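PDB 2XPZ: leucine aminopeptidase 2 from Saccharomyces cerevisiae, which is a zinc aminopeptidase that preferentially cleaves di- and tripeptides and has low epoxide hydrolase activity in vitro. Local coordinates for residues 299-304 with 329-334; 306-311 with 416-421; 324-329 with 395-400. All coordinates share one frame; numbering follows the deposited sequence.

Interaction 1 (299-304 with 329-334). With ZN (zinc ion), chain C.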
loop_
_atom_site.group_PDB
_atom_site.type_symbol
_atom_site.label_atom_id
_atom_site.label_comp_id
_atom_site.label_asym_id
_atom_site.label_seq_id
_atom_site.Cartn_x
_atom_site.Cartn_y
_atom_site.Cartn_z
ATOM N N ILE A 299 -10.371 -1.554 0.862
ATOM C CA ILE A 299 -10.478 -0.404 1.775
ATOM C C ILE A 299 -10.170 -0.779 3.232
ATOM O O ILE A 299 -9.712 0.055 4.017
ATOM C CB ILE A 299 -11.882 0.281 1.682
ATOM C CG1 ILE A 299 -11.985 1.118 0.411
ATOM C CG2 ILE A 299 -12.157 1.175 2.888
ATOM C CD1 ILE A 299 -10.792 2.035 0.178
ATOM N N ALA A 300 -10.416 -2.042 3.575
ATOM C CA ALA A 300 -10.191 -2.555 4.927
ATOM C C ALA A 300 -8.721 -2.487 5.317
ATOM O O ALA A 300 -8.382 -2.372 6.490
ATOM C CB ALA A 300 -10.707 -3.984 5.043
ATOM N N HIS A 301 -7.854 -2.558 4.318
ATOM C CA HIS A 301 -6.419 -2.546 4.546
ATOM C C HIS A 301 -5.890 -1.175 4.965
ATOM O O HIS A 301 -5.208 -1.045 5.968
ATOM C CB HIS A 301 -5.703 -2.992 3.284
ATOM C CG HIS A 301 -4.223 -3.076 3.446
ATOM N ND1 HIS A 301 -3.593 -4.199 3.926
ATOM C CD2 HIS A 301 -3.252 -2.162 3.216
ATOM C CE1 HIS A 301 -2.289 -3.982 3.971
ATOM N NE2 HIS A 301 -2.059 -2.756 3.551
ATOM N N GLU A 302 -6.202 -0.163 4.164
ATOM C CA GLU A 302 -5.859 1.212 4.451
ATOM C C GLU A 302 -6.510 1.646 5.740
ATOM O O GLU A 302 -5.903 2.327 6.548
ATOM C CB GLU A 302 -6.322 2.108 3.310
ATOM C CG GLU A 302 -5.221 2.418 2.307
ATOM C CD GLU A 302 -4.934 1.265 1.378
ATOM O OE1 GLU A 302 -5.892 0.530 1.061
ATOM O OE2 GLU A 302 -3.768 1.096 0.954
ATOM N N LEU A 303 -7.758 1.259 5.925
ATOM C CA LEU A 303 -8.469 1.582 7.141
ATOM C C LEU A 303 -7.745 0.962 8.324
ATOM O O LEU A 303 -7.556 1.584 9.375
ATOM C CB LEU A 303 -9.880 1.031 7.065
ATOM C CG LEU A 303 -10.656 1.191 8.355
ATOM C CD1 LEU A 303 -11.030 2.641 8.524
ATOM C CD2 LEU A 303 -11.873 0.304 8.319
ATOM N N ALA A 304 -7.334 -0.285 8.148
ATOM C CA ALA A 304 -6.675 -1.018 9.217
ATOM C C ALA A 304 -5.423 -0.282 9.675
ATOM O O ALA A 304 -5.060 -0.328 10.843
ATOM C CB ALA A 304 -6.335 -2.421 8.750
ATOM N N TYR A 329 -3.166 -8.815 8.806
ATOM C CA TYR A 329 -3.893 -9.593 9.815
ATOM C C TYR A 329 -5.213 -8.937 10.179
ATOM O O TYR A 329 -6.286 -9.523 10.012
ATOM C CB TYR A 329 -3.076 -9.795 11.100
ATOM C CG TYR A 329 -3.877 -10.491 12.193
ATOM C CD1 TYR A 329 -4.026 -11.872 12.200
ATOM C CD2 TYR A 329 -4.506 -9.768 13.194
ATOM C CE1 TYR A 329 -4.760 -12.505 13.177
ATOM C CE2 TYR A 329 -5.247 -10.399 14.174
ATOM C CZ TYR A 329 -5.370 -11.769 14.155
ATOM O OH TYR A 329 -6.103 -12.418 15.115
ATOM N N LEU A 330 -5.120 -7.721 10.702
ATOM C CA LEU A 330 -6.297 -6.965 11.079
ATOM C C LEU A 330 -7.245 -6.790 9.882
ATOM O O LEU A 330 -8.462 -6.826 10.044
ATOM C CB LEU A 330 -5.869 -5.624 11.661
ATOM C CG LEU A 330 -4.942 -5.680 12.870
ATOM C CD1 LEU A 330 -4.434 -4.300 13.184
ATOM C CD2 LEU A 330 -5.660 -6.254 14.061
ATOM N N GLU A 331 -6.675 -6.620 8.687
ATOM C CA GLU A 331 -7.448 -6.482 7.448
ATOM C C GLU A 331 -8.271 -7.722 7.181
ATOM O O GLU A 331 -9.461 -7.644 6.901
ATOM C CB GLU A 331 -6.522 -6.233 6.259
ATOM C CG GLU A 331 -7.145 -6.503 4.900
ATOM C CD GLU A 331 -6.116 -6.484 3.779
ATOM O OE1 GLU A 331 -4.912 -6.393 4.084
ATOM O OE2 GLU A 331 -6.502 -6.566 2.595
ATOM N N ARG A 332 -7.622 -8.873 7.271
ATOM C CA ARG A 332 -8.280 -10.143 7.063
ATOM C C ARG A 332 -9.247 -10.453 8.194
ATOM O O ARG A 332 -10.192 -11.211 8.014
ATOM C CB ARG A 332 -7.234 -11.238 6.884
ATOM C CG ARG A 332 -6.763 -11.336 5.454
ATOM C CD ARG A 332 -5.349 -11.825 5.315
ATOM N NE ARG A 332 -4.947 -11.737 3.915
ATOM C CZ ARG A 332 -3.760 -12.092 3.437
ATOM N NH1 ARG A 332 -2.827 -12.572 4.244
ATOM N NH2 ARG A 332 -3.509 -11.962 2.143
ATOM N N ARG A 333 -9.023 -9.850 9.356
ATOM C CA ARG A 333 -9.943 -10.000 10.475
ATOM C C ARG A 333 -11.206 -9.167 10.274
ATOM O O ARG A 333 -12.302 -9.565 10.663
ATOM C CB ARG A 333 -9.255 -9.631 11.783
ATOM C CG ARG A 333 -8.400 -10.748 12.351
ATOM C CD ARG A 333 -9.250 -11.861 12.930
ATOM N NE ARG A 333 -10.240 -11.370 13.887
ATOM C CZ ARG A 333 -10.037 -11.253 15.198
ATOM N NH1 ARG A 333 -8.870 -11.587 15.733
ATOM N NH2 ARG A 333 -11.007 -10.796 15.976
ATOM N N ILE A 334 -11.046 -8.005 9.658
ATOM C CA ILE A 334 -12.185 -7.171 9.315
ATOM C C ILE A 334 -13.067 -7.850 8.281
ATOM O O ILE A 334 -14.282 -7.914 8.456
ATOM C CB ILE A 334 -11.744 -5.800 8.794
ATOM C CG1 ILE A 334 -11.282 -4.921 9.955
ATOM C CG2 ILE A 334 -12.876 -5.128 8.057
ATOM C CD1 ILE A 334 -10.651 -3.626 9.502
HETATM ZN ZN ZN C . -0.460 -1.328 3.676
#

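Interaction 2 (306-311 with 416-421)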
loop_
_atom_site.group_PDB
_atom_site.type_symbol
_atom_site.label_atom_id
_atom_site.label_comp_id
_atom_site.label_asym_id
_atom_site.label_seq_id
_atom_site.Cartn_x
_atom_site.Cartn_y
_atom_site.Cartn_z
ATOM N N SER A 306 -4.977 2.636 10.203
ATOM C CA SER A 306 -5.305 3.661 11.167
ATOM C C SER A 306 -4.833 3.236 12.550
ATOM O O SER A 306 -4.471 4.075 13.357
ATOM C CB SER A 306 -6.801 3.938 11.151
ATOM O OG SER A 306 -7.212 4.357 9.858
ATOM N N TRP A 307 -4.823 1.933 12.820
ATOM C CA TRP A 307 -4.255 1.428 14.069
ATOM C C TRP A 307 -2.801 0.990 13.883
ATOM O O TRP A 307 -1.905 1.533 14.520
ATOM C CB TRP A 307 -5.089 0.294 14.670
ATOM C CG TRP A 307 -6.414 0.729 15.142
ATOM C CD1 TRP A 307 -6.769 1.062 16.413
ATOM C CD2 TRP A 307 -7.597 0.899 14.333
ATOM N NE1 TRP A 307 -8.099 1.425 16.450
ATOM C CE2 TRP A 307 -8.607 1.336 15.213
ATOM C CE3 TRP A 307 -7.854 0.721 12.978
ATOM C CZ2 TRP A 307 -9.903 1.596 14.727
ATOM C CZ3 TRP A 307 -9.133 0.990 12.525
ATOM C CH2 TRP A 307 -10.141 1.420 13.399
ATOM N N SER A 308 -2.559 0.029 13.001
ATOM C CA SER A 308 -1.216 -0.525 12.857
ATOM C C SER A 308 -0.419 0.145 11.754
ATOM O O SER A 308 -0.712 -0.029 10.576
ATOM C CB SER A 308 -1.292 -2.017 12.575
ATOM O OG SER A 308 -1.987 -2.251 11.369
ATOM N N GLY A 309 0.612 0.887 12.131
ATOM C CA GLY A 309 1.406 1.609 11.160
ATOM C C GLY A 309 1.210 3.104 11.298
ATOM O O GLY A 309 2.168 3.855 11.258
ATOM N N ASN A 310 -0.034 3.531 11.477
ATOM C CA ASN A 310 -0.320 4.932 11.597
ATOM C C ASN A 310 -0.335 5.272 13.055
ATOM O O ASN A 310 0.322 6.211 13.480
ATOM C CB ASN A 310 -1.650 5.282 10.939
ATOM C CG ASN A 310 -1.613 5.132 9.430
ATOM O OD1 ASN A 310 -0.671 4.581 8.864
ATOM N ND2 ASN A 310 -2.639 5.628 8.774
ATOM N N LEU A 311 -1.063 4.477 13.828
ATOM C CA LEU A 311 -1.140 4.696 15.265
ATOM C C LEU A 311 0.062 4.109 15.970
ATOM O O LEU A 311 0.682 4.776 16.789
ATOM C CB LEU A 311 -2.418 4.102 15.846
ATOM C CG LEU A 311 -2.689 4.408 17.315
ATOM C CD1 LEU A 311 -3.055 5.871 17.501
ATOM C CD2 LEU A 311 -3.796 3.499 17.812
ATOM N N HIS A 416 -4.373 -4.647 23.880
ATOM C CA HIS A 416 -3.298 -4.236 24.788
ATOM C C HIS A 416 -2.112 -3.697 23.988
ATOM O O HIS A 416 -1.583 -2.636 24.303
ATOM C CB HIS A 416 -2.863 -5.394 25.709
ATOM C CG HIS A 416 -1.684 -5.074 26.572
ATOM N ND1 HIS A 416 -0.387 -5.384 26.219
ATOM C CD2 HIS A 416 -1.595 -4.456 27.780
ATOM C CE1 HIS A 416 0.443 -4.981 27.162
ATOM N NE2 HIS A 416 -0.272 -4.415 28.124
ATOM N N TYR A 417 -1.713 -4.425 22.948
ATOM C CA TYR A 417 -0.608 -4.013 22.089
ATOM C C TYR A 417 -0.822 -2.625 21.496
ATOM O O TYR A 417 0.013 -1.744 21.685
ATOM C CB TYR A 417 -0.350 -5.047 20.987
ATOM C CG TYR A 417 0.563 -4.583 19.860
ATOM C CD1 TYR A 417 1.937 -4.776 19.916
ATOM C CD2 TYR A 417 0.040 -3.968 18.733
ATOM C CE1 TYR A 417 2.759 -4.357 18.884
ATOM C CE2 TYR A 417 0.850 -3.547 17.704
ATOM C CZ TYR A 417 2.204 -3.743 17.782
ATOM O OH TYR A 417 2.995 -3.315 16.745
ATOM N N PHE A 418 -1.934 -2.425 20.794
ATOM C CA PHE A 418 -2.197 -1.144 20.135
ATOM C C PHE A 418 -2.507 -0.039 21.137
ATOM O O PHE A 418 -2.249 1.135 20.879
ATOM C CB PHE A 418 -3.318 -1.258 19.091
ATOM C CG PHE A 418 -2.937 -2.061 17.883
ATOM C CD1 PHE A 418 -2.111 -1.525 16.919
ATOM C CD2 PHE A 418 -3.390 -3.358 17.720
ATOM C CE1 PHE A 418 -1.749 -2.266 15.819
ATOM C CE2 PHE A 418 -3.030 -4.096 16.624
ATOM C CZ PHE A 418 -2.212 -3.553 15.671
ATOM N N LYS A 419 -3.053 -0.414 22.285
ATOM C CA LYS A 419 -3.291 0.557 23.343
ATOM C C LYS A 419 -1.980 0.925 24.035
ATOM O O LYS A 419 -1.804 2.059 24.465
ATOM C CB LYS A 419 -4.293 0.014 24.358
ATOM C CG LYS A 419 -5.382 0.990 24.718
ATOM C CD LYS A 419 -6.106 0.545 25.960
ATOM C CE LYS A 419 -7.396 -0.143 25.630
ATOM N NZ LYS A 419 -8.138 -0.404 26.892
ATOM N N LYS A 420 -1.061 -0.036 24.124
ATOM C CA LYS A 420 0.240 0.165 24.772
ATOM C C LYS A 420 1.234 1.000 23.955
ATOM O O LYS A 420 2.049 1.732 24.523
ATOM C CB LYS A 420 0.878 -1.179 25.151
ATOM C CG LYS A 420 2.312 -1.063 25.671
ATOM C CD LYS A 420 2.810 -2.370 26.247
ATOM C CE LYS A 420 4.305 -2.333 26.460
ATOM N NZ LYS A 420 4.824 -3.624 26.990
ATOM N N PHE A 421 1.173 0.886 22.631
ATOM C CA PHE A 421 2.099 1.617 21.762
ATOM C C PHE A 421 1.435 2.739 20.955
ATOM O O PHE A 421 2.050 3.328 20.068
ATOM C CB PHE A 421 2.882 0.658 20.856
ATOM C CG PHE A 421 3.880 -0.182 21.598
ATOM C CD1 PHE A 421 5.085 0.364 22.023
ATOM C CD2 PHE A 421 3.613 -1.511 21.887
ATOM C CE1 PHE A 421 6.007 -0.394 22.720
ATOM C CE2 PHE A 421 4.532 -2.276 22.585
ATOM C CZ PHE A 421 5.733 -1.715 23.002
#

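Interaction 3 (324-329 with 395-400). With ZN (zinc ion), chain C.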
loop_
_atom_site.group_PDB
_atom_site.type_symbol
_atom_site.label_atom_id
_atom_site.label_comp_id
_atom_site.label_asym_id
_atom_site.label_seq_id
_atom_site.Cartn_x
_atom_site.Cartn_y
_atom_site.Cartn_z
ATOM N N GLU A 324 3.067 -3.612 8.202
ATOM C CA GLU A 324 2.281 -4.277 7.160
ATOM C C GLU A 324 1.695 -5.650 7.479
ATOM O O GLU A 324 0.608 -5.975 7.018
ATOM C CB GLU A 324 3.102 -4.356 5.881
ATOM C CG GLU A 324 3.127 -3.049 5.154
ATOM C CD GLU A 324 1.732 -2.604 4.781
ATOM O OE1 GLU A 324 0.777 -3.377 5.018
ATOM O OE2 GLU A 324 1.592 -1.488 4.244
ATOM N N GLY A 325 2.421 -6.451 8.249
ATOM C CA GLY A 325 1.919 -7.735 8.681
ATOM C C GLY A 325 0.727 -7.602 9.598
ATOM O O GLY A 325 -0.277 -8.274 9.413
ATOM N N TRP A 326 0.837 -6.746 10.603
ATOM C CA TRP A 326 -0.270 -6.505 11.526
ATOM C C TRP A 326 -1.476 -5.989 10.770
ATOM O O TRP A 326 -2.613 -6.171 11.187
ATOM C CB TRP A 326 0.125 -5.473 12.579
ATOM C CG TRP A 326 0.377 -5.992 13.969
ATOM C CD1 TRP A 326 1.539 -5.885 14.683
ATOM C CD2 TRP A 326 -0.554 -6.648 14.832
ATOM N NE1 TRP A 326 1.390 -6.443 15.928
ATOM C CE2 TRP A 326 0.106 -6.923 16.044
ATOM C CE3 TRP A 326 -1.888 -7.046 14.697
ATOM C CZ2 TRP A 326 -0.507 -7.572 17.107
ATOM C CZ3 TRP A 326 -2.500 -7.691 15.753
ATOM C CH2 TRP A 326 -1.813 -7.949 16.940
ATOM N N THR A 327 -1.224 -5.333 9.649
ATOM C CA THR A 327 -2.291 -4.692 8.908
ATOM C C THR A 327 -3.013 -5.689 8.033
ATOM O O THR A 327 -4.234 -5.656 7.914
ATOM C CB THR A 327 -1.763 -3.562 8.030
ATOM O OG1 THR A 327 -1.380 -2.460 8.852
ATOM C CG2 THR A 327 -2.836 -3.108 7.098
ATOM N N VAL A 328 -2.261 -6.576 7.407
ATOM C CA VAL A 328 -2.882 -7.659 6.666
ATOM C C VAL A 328 -3.707 -8.529 7.617
ATOM O O VAL A 328 -4.825 -8.914 7.284
ATOM C CB VAL A 328 -1.843 -8.497 5.924
ATOM C CG1 VAL A 328 -2.447 -9.795 5.506
ATOM C CG2 VAL A 328 -1.321 -7.735 4.716
ATOM N N TYR A 329 -3.166 -8.815 8.806
ATOM C CA TYR A 329 -3.893 -9.593 9.815
ATOM C C TYR A 329 -5.213 -8.937 10.179
ATOM O O TYR A 329 -6.286 -9.523 10.012
ATOM C CB TYR A 329 -3.076 -9.795 11.100
ATOM C CG TYR A 329 -3.877 -10.491 12.193
ATOM C CD1 TYR A 329 -4.026 -11.872 12.200
ATOM C CD2 TYR A 329 -4.506 -9.768 13.194
ATOM C CE1 TYR A 329 -4.760 -12.505 13.177
ATOM C CE2 TYR A 329 -5.247 -10.399 14.174
ATOM C CZ TYR A 329 -5.370 -11.769 14.155
ATOM O OH TYR A 329 -6.103 -12.418 15.115
ATOM N N ASN A 395 1.228 -14.371 8.487
ATOM C CA ASN A 395 1.333 -15.756 8.929
ATOM C C ASN A 395 1.890 -15.941 10.351
ATOM O O ASN A 395 1.446 -16.831 11.065
ATOM C CB ASN A 395 2.081 -16.606 7.892
ATOM C CG ASN A 395 1.244 -16.872 6.654
ATOM O OD1 ASN A 395 0.113 -17.342 6.754
ATOM N ND2 ASN A 395 1.790 -16.568 5.484
ATOM N N LEU A 396 2.835 -15.103 10.775
ATOM C CA LEU A 396 3.302 -15.149 12.163
ATOM C C LEU A 396 2.233 -14.678 13.152
ATOM O O LEU A 396 2.101 -15.210 14.244
ATOM C CB LEU A 396 4.599 -14.345 12.364
ATOM C CG LEU A 396 5.082 -14.145 13.816
ATOM C CD1 LEU A 396 5.465 -15.451 14.509
ATOM C CD2 LEU A 396 6.238 -13.158 13.867
ATOM N N LEU A 397 1.476 -13.662 12.781
ATOM C CA LEU A 397 0.446 -13.167 13.679
ATOM C C LEU A 397 -0.714 -14.141 13.724
ATOM O O LEU A 397 -1.360 -14.289 14.758
ATOM C CB LEU A 397 -0.036 -11.775 13.260
ATOM C CG LEU A 397 0.843 -10.592 13.663
ATOM C CD1 LEU A 397 0.339 -9.381 12.951
ATOM C CD2 LEU A 397 0.882 -10.370 15.187
ATOM N N PHE A 398 -0.973 -14.796 12.592
ATOM C CA PHE A 398 -2.032 -15.798 12.499
ATOM C C PHE A 398 -1.656 -17.055 13.297
ATOM O O PHE A 398 -2.477 -17.602 14.032
ATOM C CB PHE A 398 -2.361 -16.149 11.036
ATOM C CG PHE A 398 -3.386 -17.240 10.910
ATOM C CD1 PHE A 398 -4.743 -16.947 10.967
ATOM C CD2 PHE A 398 -2.998 -18.570 10.789
ATOM C CE1 PHE A 398 -5.691 -17.958 10.888
ATOM C CE2 PHE A 398 -3.939 -19.580 10.705
ATOM C CZ PHE A 398 -5.285 -19.276 10.754
ATOM N N HIS A 399 -0.406 -17.493 13.147
ATOM C CA HIS A 399 0.146 -18.584 13.938
ATOM C C HIS A 399 -0.028 -18.336 15.428
ATOM O O HIS A 399 -0.513 -19.201 16.149
ATOM C CB HIS A 399 1.624 -18.787 13.609
ATOM C CG HIS A 399 2.278 -19.878 14.396
ATOM N ND1 HIS A 399 1.660 -21.086 14.659
ATOM C CD2 HIS A 399 3.503 -19.957 14.966
ATOM C CE1 HIS A 399 2.469 -21.850 15.365
ATOM N NE2 HIS A 399 3.598 -21.190 15.565
ATOM N N LEU A 400 0.367 -17.147 15.882
ATOM C CA LEU A 400 0.209 -16.737 17.284
ATOM C C LEU A 400 -1.251 -16.772 17.741
ATOM O O LEU A 400 -1.540 -17.084 18.889
ATOM C CB LEU A 400 0.801 -15.337 17.528
ATOM C CG LEU A 400 2.319 -15.159 17.420
ATOM C CD1 LEU A 400 2.719 -13.748 17.846
ATOM C CD2 LEU A 400 3.033 -16.214 18.253
HETATM ZN ZN ZN C . -0.460 -1.328 3.676
#

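Interaction 1 (299-304 with 329-334)
H301 and E331 join two helices of the M1 peptidase zinc site. Helix 299-304 carries the zinc ligand H301 and the proton acceptor E302 of the HExxH signature, whose second histidine, H305, follows directly; helix 321-339 brings the third ligand, E324. The axes of the two short segments pass 8.4 Å apart at 129°.

The polar part of the contact is a histidine–carboxylate hydrogen bond. H301 NE2 binds the zinc ion at 2.1 Å, while ND1 turns its N-H to E331 OE1 at 2.6 Å. The oxygen lies near the imidazole plane, but the ring meets the carboxylate from above, their planes being 72° apart. With CG anti to the backbone N (chi1 162°) and the chain extended, E331 spans the gap and fixes the rotation of the ring. Histidine suits the place because its two nitrogens serve metal and carboxylate at once.

In the apolar part, two alanines of helix 299-304 let the backbones approach and receive larger side chains. A300 CB meets I334 CG2 at 3.9 Å, and A304 CB lies 4.4 Å from L330 CB. The branched I334 reaches two neighbours: its other arm ends with CD1 4.3 Å from L303 CD2.

Interaction 2 (306-311 with 416-421)
F418, on helix 407-420, pushes its ring against the loop that follows the HExxH helix of the M1 catalytic domain, and buries more surface here than any other residue. The phenyl is enclosed from several directions. W307 CB stands over one face, 4.2 Å from F418 CD1, and Y417 CD2 covers the centre of the opposite face at 3.5 Å above the plane. S308 CB comes at the edge, close to the ring plane and only 3.3 Å from F418 CE1. W326 and L330 are further neighbours. A flat aromatic ring fits this slot between loop and helix.

S308 is small enough to sit at the ring edge, and its two ends do different work. While the methylene packs on F418, OG, held in the crowded position between backbone N and carbonyl carbon (chi1 61°), hydrogen-bonds T327 OG1 of helix 321-339. The carbonyl of the same residue accepts a bond from ND1 of the zinc ligand H305, which makes S308 a second-shell residue of the metal site.

L311 packs beside the helix backbone, and its own backbone pairs with K423 beyond the helix end. Its CG lies anti to the backbone N (chi1 -173°), which carries CD2 to 4.2 Å from F418 O.

Interaction 3 (324-329 with 395-400)
E324 OE2 binds the zinc ion at 2.1 Å, and the residues that follow it, G325 and W326, receive L397 from helix 387-403 on another side of the same helix. E324 completes the metal site with H301 and H305, as the third ligand of the gluzincin pattern HExxH–E. Its OE1 stands farther from the zinc, at 2.7 Å, making the carboxylate an asymmetric ligand. A bend at chi2 (-59°) turns the carboxylate to the metal.

The contact between the helices, where the axes of the two short segments cross at 58° with a closest approach of 9.0 Å, is carried by L397. Its side chain meets the indole of W326 at about a right angle. Leucine suits the place because each methyl can cover one ring of the same face: CD1 forms a CH-pi contact 3.7 Å from the centroid of the five-membered ring, and CD2 lies over the benzo part, 3.6 Å from W326 CE2. Holding CG anti to its carbonyl carbon (chi1 -80°) points the fork at the indole. G325 meets the leucine through its carbonyl, G325 O lying 3.8 Å from L397 CD1. Y329 flanks it, its CB 3.9 Å from L397 CD1, while its OH accepts a hydrogen bond from R333 NH1.

Tryptophan offers this broad face to L397 and its other face to Y417, stacked, and F418, edge-to-face. Replacing W326 by an alanine would probably open a gap beneath the L397 methyls and deprive the Y417 ring of its stacking partner.

Segments 324-329 and 395-400 thus meet without a hydrogen bond, through van der Waals and CH-pi contacts; farther along, R332 adds a salt bridge to helix 387-403. The W326–L397 contact is apolar, although E324 reaches the zinc from the same turn of helix.

All three contacts are buried within the M1 catalytic domain. Interactions 1 and 3 share helix 321-339 and use different sides of it: 299-304 brings the zinc-binding side a polar bond and small apolar residues, whereas 395-400 meets it mainly through a leucine set against aromatic side chains. Interaction 2, farthest of the three from the centre of the chain, holds the loop after the HExxH helix to helix 407-420. It joins the others through side chains: L330 of interaction 1 packs on F418, and S308 is linked to T327 of interaction 3. Of the three, interaction 1 alone has a hydrogen bond between its segments, and it is made by a zinc ligand.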